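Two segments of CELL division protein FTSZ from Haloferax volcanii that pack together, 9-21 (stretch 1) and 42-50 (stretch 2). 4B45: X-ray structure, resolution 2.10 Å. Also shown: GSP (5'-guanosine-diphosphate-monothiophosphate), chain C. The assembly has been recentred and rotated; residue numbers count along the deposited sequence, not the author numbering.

Stretch 1, residues 9-21: GQAGGKLASALQS
Stretch 2, residues 42-50: ADLQSLPVE

Stretch 1 is helical through Ser21, with phi/psi near -65/-43 from Gln10 onward and an unbroken i to i+4 ladder from Gly13 N to Gly9 O (3.1 Å) to Ser21 N to Ser17 O (2.8 Å). Stretch 2 begins as a weakly bonded helix, about 42-45, and becomes loop. It runs in the same sense along the helix: Gln10 CA lies 6.1 Å from Asp43 CA, and Ser17 CA 6.5 Å from Val49 CA. The contact buries 366 Å² and contains no cross-stretch hydrogen bond, so it rests on packing.

Gly9, at phi/psi 87/-180, has backbone angles that call for glycine; an ideal CB would also stand 2.8 Å from GSP O2B. The next two amides bind the nucleotide phosphates, Gln10 N to GSP O1B at 2.8 Å and Ala11 N to GSP O2A at 2.7 Å, with N-H...acceptor angles of 165° and 175°. Gln10 (chi1 t) meets stretch 2 through CB, 3.2 Å from OD2 of Asp43 (chi1 m).

At Gly13 the absent side chain makes room for Leu47 (m, t; phi/psi -79/144): an ideal CB would lie 2.8 Å from Leu47 CD1. Gly13 O is 3.8 Å from Leu47 CD2. Lys14 (chi1 m, chi2 t) touches the same methyl marginally, N to CD2 at 4.3 Å, while its NZ makes a weak 3.2 Å hydrogen bond to GSP O6.

Ser17, chi1 m, points toward stretch 2 but donates from OG to Gly13 O at 2.8 Å. With its proton committed to the helix, OG packs against carbon: Leu47 CD2 at 3.5 Å, Pro48 CD at 3.6 Å and Val49 CG1 at 3.7 Å. One turn on, Gln20 (t, t, chi3 -103°) extends OE1 to 3.5 Å from CG1 of Val49 (chi1 m; phi/psi -105/167).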

ATOM      1  N   GLY A   9       1.987  13.453  -6.528  1.00 48.86           N
ATOM      2  CA  GLY A   9       2.746  13.114  -7.715  1.00 46.75           C
ATOM      3  C   GLY A   9       1.979  12.182  -8.640  1.00 44.94           C
ATOM      4  O   GLY A   9       0.841  11.763  -8.373  1.00 45.41           O
ATOM      5  N   GLN A  10       2.620  11.832  -9.741  1.00 34.90           N
ATOM      6  CA  GLN A  10       1.944  11.111 -10.806  1.00 41.07           C
ATOM      7  C   GLN A  10       1.595   9.656 -10.456  1.00 45.26           C
ATOM      8  O   GLN A  10       0.454   9.209 -10.644  1.00 39.46           O
ATOM      9  CB  GLN A  10       2.803  11.168 -12.066  1.00 43.25           C
ATOM     10  CG  GLN A  10       2.079  10.714 -13.295  1.00 51.89           C
ATOM     11  CD  GLN A  10       2.871   9.696 -14.047  1.00 68.10           C
ATOM     12  OE1 GLN A  10       3.157   8.612 -13.529  1.00 79.43           O
ATOM     13  NE2 GLN A  10       3.252  10.032 -15.273  1.00 60.60           N
ATOM     14  N   ALA A  11       2.580   8.911  -9.973  1.00 43.14           N
ATOM     15  CA  ALA A  11       2.347   7.532  -9.561  1.00 42.79           C
ATOM     16  C   ALA A  11       1.322   7.488  -8.426  1.00 47.30           C
ATOM     17  O   ALA A  11       0.403   6.675  -8.440  1.00 45.69           O
ATOM     18  CB  ALA A  11       3.647   6.903  -9.113  1.00 37.09           C
ATOM     19  N   GLY A  12       1.486   8.370  -7.445  1.00 41.40           N
ATOM     20  CA  GLY A  12       0.582   8.410  -6.303  1.00 43.92           C
ATOM     21  C   GLY A  12      -0.873   8.631  -6.691  1.00 43.94           C
ATOM     22  O   GLY A  12      -1.783   7.998  -6.148  1.00 43.00           O
ATOM     23  N   GLY A  13      -1.104   9.520  -7.646  1.00 41.16           N
ATOM     24  CA  GLY A  13      -2.461   9.803  -8.074  1.00 44.34           C
ATOM     25  C   GLY A  13      -3.047   8.631  -8.835  1.00 44.28           C
ATOM     26  O   GLY A  13      -4.245   8.357  -8.762  1.00 42.04           O
ATOM     27  N   LYS A  14      -2.197   7.944  -9.588  1.00 44.65           N
ATOM     28  CA  LYS A  14      -2.626   6.771 -10.337  1.00 46.64           C
ATOM     29  C   LYS A  14      -2.989   5.601  -9.407  1.00 43.32           C
ATOM     30  O   LYS A  14      -4.016   4.946  -9.583  1.00 39.92           O
ATOM     31  CB  LYS A  14      -1.551   6.348 -11.336  1.00 48.39           C
ATOM     32  CG  LYS A  14      -1.602   7.102 -12.662  1.00 50.72           C
ATOM     33  CD  LYS A  14      -0.950   6.271 -13.777  1.00 64.77           C
ATOM     34  CE  LYS A  14       0.351   6.906 -14.289  1.00 72.97           C
ATOM     35  NZ  LYS A  14       1.191   5.969 -15.120  1.00 62.89           N
ATOM     36  N   LEU A  15      -2.144   5.341  -8.419  1.00 47.42           N
ATOM     37  CA  LEU A  15      -2.417   4.264  -7.474  1.00 46.32           C
ATOM     38  C   LEU A  15      -3.615   4.618  -6.596  1.00 42.22           C
ATOM     39  O   LEU A  15      -4.477   3.779  -6.354  1.00 46.27           O
ATOM     40  CB  LEU A  15      -1.176   3.948  -6.630  1.00 45.35           C
ATOM     41  CG  LEU A  15      -1.289   2.819  -5.595  1.00 48.44           C
ATOM     42  CD1 LEU A  15      -1.829   1.559  -6.242  1.00 43.47           C
ATOM     43  CD2 LEU A  15       0.064   2.559  -4.951  1.00 39.17           C
ATOM     44  N   ALA A  16      -3.680   5.862  -6.132  1.00 45.96           N
ATOM     45  CA  ALA A  16      -4.840   6.310  -5.354  1.00 49.06           C
ATOM     46  C   ALA A  16      -6.161   6.178  -6.121  1.00 46.94           C
ATOM     47  O   ALA A  16      -7.182   5.819  -5.543  1.00 49.48           O
ATOM     48  CB  ALA A  16      -4.653   7.736  -4.856  1.00 51.00           C
ATOM     49  N   SER A  17      -6.138   6.458  -7.417  1.00 38.81           N
ATOM     50  CA  SER A  17      -7.322   6.257  -8.259  1.00 43.34           C
ATOM     51  C   SER A  17      -7.715   4.787  -8.376  1.00 47.82           C
ATOM     52  O   SER A  17      -8.900   4.456  -8.345  1.00 46.48           O
ATOM     53  CB  SER A  17      -7.098   6.821  -9.666  1.00 43.55           C
ATOM     54  OG  SER A  17      -6.947   8.230  -9.633  1.00 58.42           O
ATOM     55  N   ALA A  18      -6.724   3.911  -8.541  1.00 45.25           N
ATOM     56  CA  ALA A  18      -6.992   2.485  -8.707  1.00 43.06           C
ATOM     57  C   ALA A  18      -7.625   1.904  -7.436  1.00 42.00           C
ATOM     58  O   ALA A  18      -8.598   1.159  -7.502  1.00 42.59           O
ATOM     59  CB  ALA A  18      -5.719   1.747  -9.058  1.00 39.61           C
ATOM     60  N   LEU A  19      -7.081   2.278  -6.284  1.00 47.47           N
ATOM     61  CA  LEU A  19      -7.619   1.848  -4.992  1.00 44.40           C
ATOM     62  C   LEU A  19      -9.059   2.321  -4.799  1.00 48.76           C
ATOM     63  O   LEU A  19      -9.922   1.541  -4.402  1.00 45.83           O
ATOM     64  CB  LEU A  19      -6.721   2.348  -3.855  1.00 46.86           C
ATOM     65  CG  LEU A  19      -6.984   1.858  -2.429  1.00 56.04           C
ATOM     66  CD1 LEU A  19      -7.131   0.341  -2.398  1.00 61.69           C
ATOM     67  CD2 LEU A  19      -5.854   2.295  -1.505  1.00 51.63           C
ATOM     68  N   GLN A  20      -9.329   3.595  -5.094  1.00 44.50           N
ATOM     69  CA  GLN A  20     -10.684   4.114  -4.955  1.00 43.58           C
ATOM     70  C   GLN A  20     -11.625   3.417  -5.923  1.00 41.08           C
ATOM     71  O   GLN A  20     -12.775   3.126  -5.595  1.00 43.53           O
ATOM     72  CB  GLN A  20     -10.718   5.619  -5.217  1.00 51.71           C
ATOM     73  CG  GLN A  20     -12.119   6.206  -5.196  1.00 60.16           C
ATOM     74  CD  GLN A  20     -12.211   7.496  -5.986  1.00 72.98           C
ATOM     75  OE1 GLN A  20     -12.237   8.589  -5.414  1.00 73.78           O
ATOM     76  NE2 GLN A  20     -12.260   7.376  -7.312  1.00 76.01           N
ATOM     77  N   SER A  21     -11.125   3.166  -7.129  1.00 38.59           N
ATOM     78  CA  SER A  21     -11.890   2.455  -8.150  1.00 44.86           C
ATOM     79  C   SER A  21     -12.221   1.016  -7.702  1.00 43.06           C
ATOM     80  O   SER A  21     -13.328   0.516  -7.924  1.00 41.02           O
ATOM     81  CB  SER A  21     -11.096   2.447  -9.468  1.00 49.44           C
ATOM     82  OG  SER A  21     -11.857   1.919 -10.541  1.00 56.56           O
ATOM     83  N   ALA A  42      -1.171  18.229 -16.496  1.00 46.71           N
ATOM     84  CA  ALA A  42      -1.641  17.143 -17.354  1.00 48.11           C
ATOM     85  C   ALA A  42      -1.949  15.839 -16.590  1.00 48.57           C
ATOM     86  O   ALA A  42      -2.932  15.151 -16.885  1.00 47.83           O
ATOM     87  CB  ALA A  42      -0.629  16.885 -18.477  1.00 45.43           C
ATOM     88  N   ASP A  43      -1.103  15.507 -15.620  1.00 44.42           N
ATOM     89  CA  ASP A  43      -1.314  14.334 -14.776  1.00 49.73           C
ATOM     90  C   ASP A  43      -2.660  14.366 -14.077  1.00 49.06           C
ATOM     91  O   ASP A  43      -3.322  13.342 -13.930  1.00 53.92           O
ATOM     92  CB  ASP A  43      -0.226  14.238 -13.709  1.00 50.41           C
ATOM     93  CG  ASP A  43       1.133  13.926 -14.291  1.00 52.07           C
ATOM     94  OD1 ASP A  43       1.197  13.651 -15.508  1.00 49.59           O
ATOM     95  OD2 ASP A  43       2.130  13.948 -13.530  1.00 52.18           O
ATOM     96  N   LEU A  44      -3.055  15.548 -13.630  1.00 40.62           N
ATOM     97  CA  LEU A  44      -4.248  15.670 -12.815  1.00 46.18           C
ATOM     98  C   LEU A  44      -5.501  15.593 -13.660  1.00 48.91           C
ATOM     99  O   LEU A  44      -6.541  15.127 -13.199  1.00 47.44           O
ATOM    100  CB  LEU A  44      -4.213  16.978 -12.030  1.00 49.42           C
ATOM    101  CG  LEU A  44      -3.122  17.042 -10.967  1.00 46.05           C
ATOM    102  CD1 LEU A  44      -3.051  18.457 -10.452  1.00 48.95           C
ATOM    103  CD2 LEU A  44      -3.420  16.064  -9.825  1.00 42.73           C
ATOM    104  N   GLN A  45      -5.397  16.031 -14.909  1.00 49.29           N
ATOM    105  CA  GLN A  45      -6.576  16.149 -15.759  1.00 56.87           C
ATOM    106  C   GLN A  45      -7.196  14.804 -16.125  1.00 64.39           C
ATOM    107  O   GLN A  45      -8.388  14.728 -16.424  1.00 70.96           O
ATOM    108  CB  GLN A  45      -6.266  16.978 -17.010  1.00 53.37           C
ATOM    109  CG  GLN A  45      -5.954  18.432 -16.685  1.00 62.35           C
ATOM    110  CD  GLN A  45      -5.711  19.276 -17.920  1.00 73.72           C
ATOM    111  OE1 GLN A  45      -4.634  19.226 -18.517  1.00 76.72           O
ATOM    112  NE2 GLN A  45      -6.715  20.061 -18.312  1.00 73.99           N
ATOM    113  N   SER A  46      -6.397  13.744 -16.069  1.00 61.90           N
ATOM    114  CA  SER A  46      -6.857  12.427 -16.490  1.00 64.32           C
ATOM    115  C   SER A  46      -7.512  11.640 -15.360  1.00 67.67           C
ATOM    116  O   SER A  46      -8.253  10.684 -15.605  1.00 69.97           O
ATOM    117  CB  SER A  46      -5.687  11.632 -17.066  1.00 70.41           C
ATOM    118  OG  SER A  46      -4.577  11.684 -16.190  1.00 73.14           O
ATOM    119  N   LEU A  47      -7.244  12.049 -14.125  1.00 65.05           N
ATOM    120  CA  LEU A  47      -7.718  11.319 -12.954  1.00 59.17           C
ATOM    121  C   LEU A  47      -9.184  11.589 -12.618  1.00 57.40           C
ATOM    122  O   LEU A  47      -9.668  12.710 -12.775  1.00 58.38           O
ATOM    123  CB  LEU A  47      -6.841  11.639 -11.745  1.00 58.76           C
ATOM    124  CG  LEU A  47      -5.358  11.331 -11.913  1.00 51.65           C
ATOM    125  CD1 LEU A  47      -4.596  11.780 -10.689  1.00 46.09           C
ATOM    126  CD2 LEU A  47      -5.154   9.843 -12.148  1.00 53.90           C
ATOM    127  N   PRO A  48      -9.893  10.551 -12.148  1.00 51.02           N
ATOM    128  CA  PRO A  48     -11.311  10.637 -11.786  1.00 59.59           C
ATOM    129  C   PRO A  48     -11.534  11.027 -10.323  1.00 62.19           C
ATOM    130  O   PRO A  48     -12.659  10.950  -9.842  1.00 70.70           O
ATOM    131  CB  PRO A  48     -11.800   9.206 -12.016  1.00 55.32           C
ATOM    132  CG  PRO A  48     -10.621   8.378 -11.685  1.00 53.32           C
ATOM    133  CD  PRO A  48      -9.411   9.158 -12.127  1.00 48.75           C
ATOM    134  N   VAL A  49     -10.475  11.424  -9.626  1.00 55.79           N
ATOM    135  CA  VAL A  49     -10.595  11.868  -8.245  1.00 48.65           C
ATOM    136  C   VAL A  49     -10.461  13.386  -8.190  1.00 56.51           C
ATOM    137  O   VAL A  49     -10.061  14.020  -9.176  1.00 55.76           O
ATOM    138  CB  VAL A  49      -9.510  11.238  -7.352  1.00 46.96           C
ATOM    139  CG1 VAL A  49      -9.569   9.708  -7.438  1.00 46.31           C
ATOM    140  CG2 VAL A  49      -8.125  11.753  -7.756  1.00 45.26           C
ATOM    141  N   GLU A  50     -10.817  13.970  -7.051  1.00 54.55           N
ATOM    142  CA  GLU A  50     -10.584  15.389  -6.821  1.00 58.31           C
ATOM    143  C   GLU A  50      -9.093  15.669  -6.968  1.00 51.18           C
ATOM    144  O   GLU A  50      -8.261  14.890  -6.496  1.00 48.37           O
ATOM    145  CB  GLU A  50     -11.066  15.793  -5.424  1.00 68.52           C
ATOM    146  CG  GLU A  50     -10.742  17.231  -5.032  1.00 85.34           C
ATOM    147  CD  GLU A  50     -11.444  18.258  -5.910  1.00104.17           C
ATOM    148  OE1 GLU A  50     -12.586  17.985  -6.344  1.00111.49           O
ATOM    149  OE2 GLU A  50     -10.860  19.339  -6.160  1.00108.24           O
TER
HETATM  150  PG  GSP C1342       8.613  13.814 -11.593  1.00 65.49           P
HETATM  151  O3B GSP C1342       7.587  13.839 -10.361  1.00 81.37           O
HETATM  152  S1G GSP C1342       9.950  12.235 -11.624  1.00 66.45           S
HETATM  153  O2G GSP C1342       7.830  13.832 -12.939  1.00121.21           O
HETATM  154  O3G GSP C1342       9.432  15.026 -11.395  1.00 56.17           O
HETATM  155  PB  GSP C1342       6.612  12.666  -9.886  1.00 46.49           P
HETATM  156  O1B GSP C1342       5.183  12.842 -10.337  1.00 43.19           O
HETATM  157  O2B GSP C1342       6.619  12.661  -8.363  1.00 59.46           O
HETATM  158  PA  GSP C1342       6.295   9.932 -10.434  1.00 46.26           P
HETATM  159  O1A GSP C1342       5.912   9.498 -11.823  1.00 49.09           O
HETATM  160  O2A GSP C1342       5.047   9.945  -9.590  1.00 54.10           O
HETATM  161  O3A GSP C1342       7.105  11.275 -10.427  1.00 54.38           O
HETATM  162  O5' GSP C1342       7.220   8.885  -9.754  1.00 55.57           O
HETATM  163  C5' GSP C1342       8.155   8.132 -10.449  1.00 50.00           C
HETATM  164  C4' GSP C1342       8.302   6.778  -9.897  1.00 53.13           C
HETATM  165  O4' GSP C1342       7.054   6.163  -9.777  1.00 46.50           O
HETATM  166  C3' GSP C1342       9.104   5.900 -10.770  1.00 47.18           C
HETATM  167  O3' GSP C1342       9.704   4.979  -9.942  1.00 50.09           O
HETATM  168  C2' GSP C1342       8.125   5.228 -11.618  1.00 51.09           C
HETATM  169  O2' GSP C1342       8.603   3.977 -11.980  1.00 57.03           O
HETATM  170  C1' GSP C1342       6.994   5.066 -10.724  1.00 46.09           C
HETATM  171  N9  GSP C1342       5.682   5.115 -11.338  1.00 45.92           N
HETATM  172  C8  GSP C1342       5.245   6.017 -12.222  1.00 47.15           C
HETATM  173  N7  GSP C1342       3.955   5.759 -12.516  1.00 50.23           N
HETATM  174  C5  GSP C1342       3.561   4.670 -11.789  1.00 42.94           C
HETATM  175  C6  GSP C1342       2.328   3.971 -11.684  1.00 42.60           C
HETATM  176  O6  GSP C1342       1.215   4.339 -12.417  1.00 44.56           O
HETATM  177  N1  GSP C1342       2.266   2.902 -10.854  1.00 40.41           N
HETATM  178  C2  GSP C1342       3.346   2.524 -10.134  1.00 43.18           C
HETATM  179  N2  GSP C1342       3.205   1.361  -9.249  1.00 40.27           N
HETATM  180  N3  GSP C1342       4.526   3.159 -10.195  1.00 45.25           N
HETATM  181  C4  GSP C1342       4.654   4.251 -11.037  1.00 45.77           C